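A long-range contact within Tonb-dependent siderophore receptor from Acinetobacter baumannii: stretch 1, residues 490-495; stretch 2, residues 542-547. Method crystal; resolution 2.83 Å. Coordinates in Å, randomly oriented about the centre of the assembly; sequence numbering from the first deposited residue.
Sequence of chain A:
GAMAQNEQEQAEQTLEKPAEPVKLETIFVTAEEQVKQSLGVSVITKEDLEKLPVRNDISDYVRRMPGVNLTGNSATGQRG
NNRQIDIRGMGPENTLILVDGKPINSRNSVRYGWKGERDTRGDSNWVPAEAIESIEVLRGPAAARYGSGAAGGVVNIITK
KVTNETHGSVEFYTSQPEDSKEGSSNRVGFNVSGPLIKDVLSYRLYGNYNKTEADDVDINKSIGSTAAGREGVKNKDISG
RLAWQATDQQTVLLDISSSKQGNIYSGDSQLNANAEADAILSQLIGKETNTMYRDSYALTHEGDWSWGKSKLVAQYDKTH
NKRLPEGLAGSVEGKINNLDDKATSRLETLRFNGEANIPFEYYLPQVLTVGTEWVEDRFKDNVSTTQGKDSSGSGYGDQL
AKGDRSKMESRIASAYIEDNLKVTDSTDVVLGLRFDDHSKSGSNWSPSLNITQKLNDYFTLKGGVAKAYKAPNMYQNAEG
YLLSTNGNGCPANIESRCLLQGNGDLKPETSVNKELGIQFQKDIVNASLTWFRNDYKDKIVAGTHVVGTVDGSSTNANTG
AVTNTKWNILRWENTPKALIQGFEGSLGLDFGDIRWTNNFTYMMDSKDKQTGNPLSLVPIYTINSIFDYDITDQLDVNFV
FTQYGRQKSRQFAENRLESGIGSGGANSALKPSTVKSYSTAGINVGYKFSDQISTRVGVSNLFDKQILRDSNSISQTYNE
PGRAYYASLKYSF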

ATOM      1  N   CYS A 490      10.775 -25.215  -7.440  1.00 69.68           N
ATOM      2  CA  CYS A 490      11.751 -25.035  -8.517  1.00 73.23           C
ATOM      3  C   CYS A 490      11.069 -24.656  -9.828  1.00 73.49           C
ATOM      4  O   CYS A 490       9.960 -25.109 -10.116  1.00 79.25           O
ATOM      5  CB  CYS A 490      12.553 -26.312  -8.751  1.00 78.59           C
ATOM      6  SG  CYS A 490      13.868 -26.653  -7.553  1.00 88.07           S
ATOM      7  N   PRO A 491      11.733 -23.841 -10.644  1.00 69.59           N
ATOM      8  CA  PRO A 491      11.203 -23.604 -11.982  1.00 67.42           C
ATOM      9  C   PRO A 491      11.056 -24.910 -12.732  1.00 68.24           C
ATOM     10  O   PRO A 491      11.837 -25.834 -12.501  1.00 72.14           O
ATOM     11  CB  PRO A 491      12.271 -22.741 -12.636  1.00 67.84           C
ATOM     12  CG  PRO A 491      12.946 -22.054 -11.505  1.00 68.68           C
ATOM     13  CD  PRO A 491      12.937 -23.044 -10.368  1.00 70.83           C
ATOM     14  N   ALA A 492      10.058 -24.994 -13.610  1.00 65.68           N
ATOM     15  CA  ALA A 492       9.652 -26.276 -14.172  1.00 64.50           C
ATOM     16  C   ALA A 492      10.800 -26.951 -14.889  1.00 64.87           C
ATOM     17  O   ALA A 492      10.768 -28.148 -15.105  1.00 66.94           O
ATOM     18  CB  ALA A 492       8.458 -26.105 -15.100  1.00 62.38           C
ATOM     19  N   ASN A 493      11.828 -26.192 -15.237  1.00 65.00           N
ATOM     20  CA  ASN A 493      12.923 -26.731 -16.033  1.00 68.40           C
ATOM     21  C   ASN A 493      14.089 -27.251 -15.199  1.00 70.71           C
ATOM     22  O   ASN A 493      15.033 -27.830 -15.732  1.00 78.81           O
ATOM     23  CB  ASN A 493      13.432 -25.686 -17.023  1.00 67.89           C
ATOM     24  CG  ASN A 493      14.005 -24.468 -16.339  1.00 67.53           C
ATOM     25  OD1 ASN A 493      13.471 -23.982 -15.342  1.00 63.60           O
ATOM     26  ND2 ASN A 493      15.099 -23.960 -16.884  1.00 70.47           N
ATOM     27  N   ILE A 494      14.040 -27.033 -13.901  1.00 68.84           N
ATOM     28  CA  ILE A 494      15.030 -27.597 -13.011  1.00 69.99           C
ATOM     29  C   ILE A 494      14.438 -28.846 -12.382  1.00 70.23           C
ATOM     30  O   ILE A 494      13.219 -29.008 -12.343  1.00 67.27           O
ATOM     31  CB  ILE A 494      15.490 -26.528 -12.004  1.00 69.40           C
ATOM     32  CG1 ILE A 494      16.346 -25.501 -12.747  1.00 69.15           C
ATOM     33  CG2 ILE A 494      16.354 -27.100 -10.896  1.00 70.44           C
ATOM     34  CD1 ILE A 494      16.372 -24.113 -12.134  1.00 68.61           C
ATOM     35  N   GLU A 495      15.314 -29.742 -11.943  1.00 73.95           N
ATOM     36  CA  GLU A 495      14.932 -31.113 -11.586  1.00 77.10           C
ATOM     37  C   GLU A 495      14.550 -31.285 -10.101  1.00 79.26           C
ATOM     38  O   GLU A 495      13.396 -31.598  -9.784  1.00 78.75           O
ATOM     39  CB  GLU A 495      16.083 -32.050 -11.958  1.00 79.05           C
ATOM     40  CG  GLU A 495      15.678 -33.331 -12.679  1.00 80.64           C
ATOM     41  CD  GLU A 495      16.789 -33.924 -13.545  1.00 82.84           C
ATOM     42  OE1 GLU A 495      17.183 -33.285 -14.562  1.00 81.58           O
ATOM     43  OE2 GLU A 495      17.257 -35.041 -13.211  1.00 84.54           O
ATOM     44  N   ALA A 542      11.677 -13.616  -8.027  1.00 58.26           N
ATOM     45  CA  ALA A 542      12.385 -14.898  -7.921  1.00 57.68           C
ATOM     46  C   ALA A 542      12.885 -15.361  -9.271  1.00 59.75           C
ATOM     47  O   ALA A 542      12.111 -15.569 -10.187  1.00 61.39           O
ATOM     48  CB  ALA A 542      11.501 -15.971  -7.307  1.00 56.01           C
ATOM     49  N   GLY A 543      14.192 -15.520  -9.369  1.00 61.18           N
ATOM     50  CA  GLY A 543      14.857 -15.845 -10.619  1.00 64.50           C
ATOM     51  C   GLY A 543      14.647 -17.281 -11.074  1.00 66.23           C
ATOM     52  O   GLY A 543      14.162 -18.132 -10.316  1.00 63.15           O
ATOM     53  N   THR A 544      15.026 -17.525 -12.332  1.00 69.78           N
ATOM     54  CA  THR A 544      14.777 -18.788 -13.007  1.00 69.36           C
ATOM     55  C   THR A 544      16.012 -19.345 -13.676  1.00 74.11           C
ATOM     56  O   THR A 544      15.944 -20.353 -14.378  1.00 77.80           O
ATOM     57  CB  THR A 544      13.705 -18.638 -14.093  1.00 68.92           C
ATOM     58  OG1 THR A 544      14.174 -17.732 -15.103  1.00 71.50           O
ATOM     59  CG2 THR A 544      12.408 -18.136 -13.487  1.00 66.67           C
ATOM     60  N   HIS A 545      17.150 -18.707 -13.473  1.00 77.59           N
ATOM     61  CA  HIS A 545      18.373 -19.229 -14.029  1.00 81.78           C
ATOM     62  C   HIS A 545      19.309 -19.630 -12.875  1.00 79.86           C
ATOM     63  O   HIS A 545      19.407 -18.946 -11.853  1.00 78.59           O
ATOM     64  CB  HIS A 545      18.952 -18.204 -15.014  1.00 89.85           C
ATOM     65  CG  HIS A 545      18.069 -17.966 -16.226  1.00101.41           C
ATOM     66  ND1 HIS A 545      17.736 -16.705 -16.683  1.00106.72           N
ATOM     67  CD2 HIS A 545      17.449 -18.835 -17.070  1.00103.44           C
ATOM     68  CE1 HIS A 545      16.964 -16.806 -17.754  1.00103.34           C
ATOM     69  NE2 HIS A 545      16.774 -18.088 -18.010  1.00101.91           N
ATOM     70  N   VAL A 546      19.935 -20.786 -13.021  1.00 80.26           N
ATOM     71  CA  VAL A 546      20.847 -21.301 -12.005  1.00 79.78           C
ATOM     72  C   VAL A 546      22.213 -20.655 -12.176  1.00 81.34           C
ATOM     73  O   VAL A 546      22.930 -20.935 -13.132  1.00 84.16           O
ATOM     74  CB  VAL A 546      20.968 -22.841 -12.066  1.00 79.01           C
ATOM     75  CG1 VAL A 546      19.637 -23.464 -11.719  1.00 77.41           C
ATOM     76  CG2 VAL A 546      21.400 -23.315 -13.447  1.00 84.77           C
ATOM     77  N   VAL A 547      22.562 -19.780 -11.245  1.00 81.09           N
ATOM     78  CA  VAL A 547      23.861 -19.092 -11.273  1.00 81.58           C
ATOM     79  C   VAL A 547      25.048 -19.976 -10.845  1.00 81.02           C
ATOM     80  O   VAL A 547      26.209 -19.587 -11.016  1.00 79.77           O
ATOM     81  CB  VAL A 547      23.843 -17.848 -10.367  1.00 81.46           C
ATOM     82  CG1 VAL A 547      22.757 -16.885 -10.814  1.00 80.82           C
ATOM     83  CG2 VAL A 547      23.653 -18.244  -8.905  1.00 79.48           C
TER

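What holds these two stretches against each other? No hydrogen bond crosses between them, and the contact is small, burying 176 Å² in all, both sides summed. It rests on van der Waals packing, and most of the covered surface belongs to Thr544, Ile494 and Pro491, with Val546 close behind.

How does Ile494 reach its partner? Its CA-to-CB bond points toward the second stretch, and with chi1 in m and chi2 in t the side chain extends until CD1 lies 3.4 Å from CG1 of Val546. This is the closest approach in the contact, a tight methyl-to-methyl touch between two apolar side chains. Val546 also points toward its partner, so the two side chains bridge backbones that remain well apart, with 8.6 Å between CA of Ile494 and CA of Val546.

Why does Thr544 have so much surface covered when its side chain points sideways? Much of its contact is made through the backbone. CG of Pro491 sits 4.0 Å from CA of Thr544, slightly nearer than the 4.4 Å from the same CG to CB of Thr544. The carbonyl side is approached as well: CD1 of Ile494 lies 4.4 Å from O of Thr544. ND2 of Asn493 lies 4.5 Å from O of Thr544, too far for a hydrogen bond.

What places Pro491 and Ile494 so that both can face the second stretch? They are the first and last residues of a type I beta turn, closed by a hydrogen bond from N of Ile494 to O of Pro491 at 2.9 Å. The turn brings the two side chains together on the side facing Thr544 and Val546, while Ala492, within the turn, stays out of reach. The Pro491 ring, puckered C-gamma exo, meets the backbone, and Ile494 reaches on to Val546.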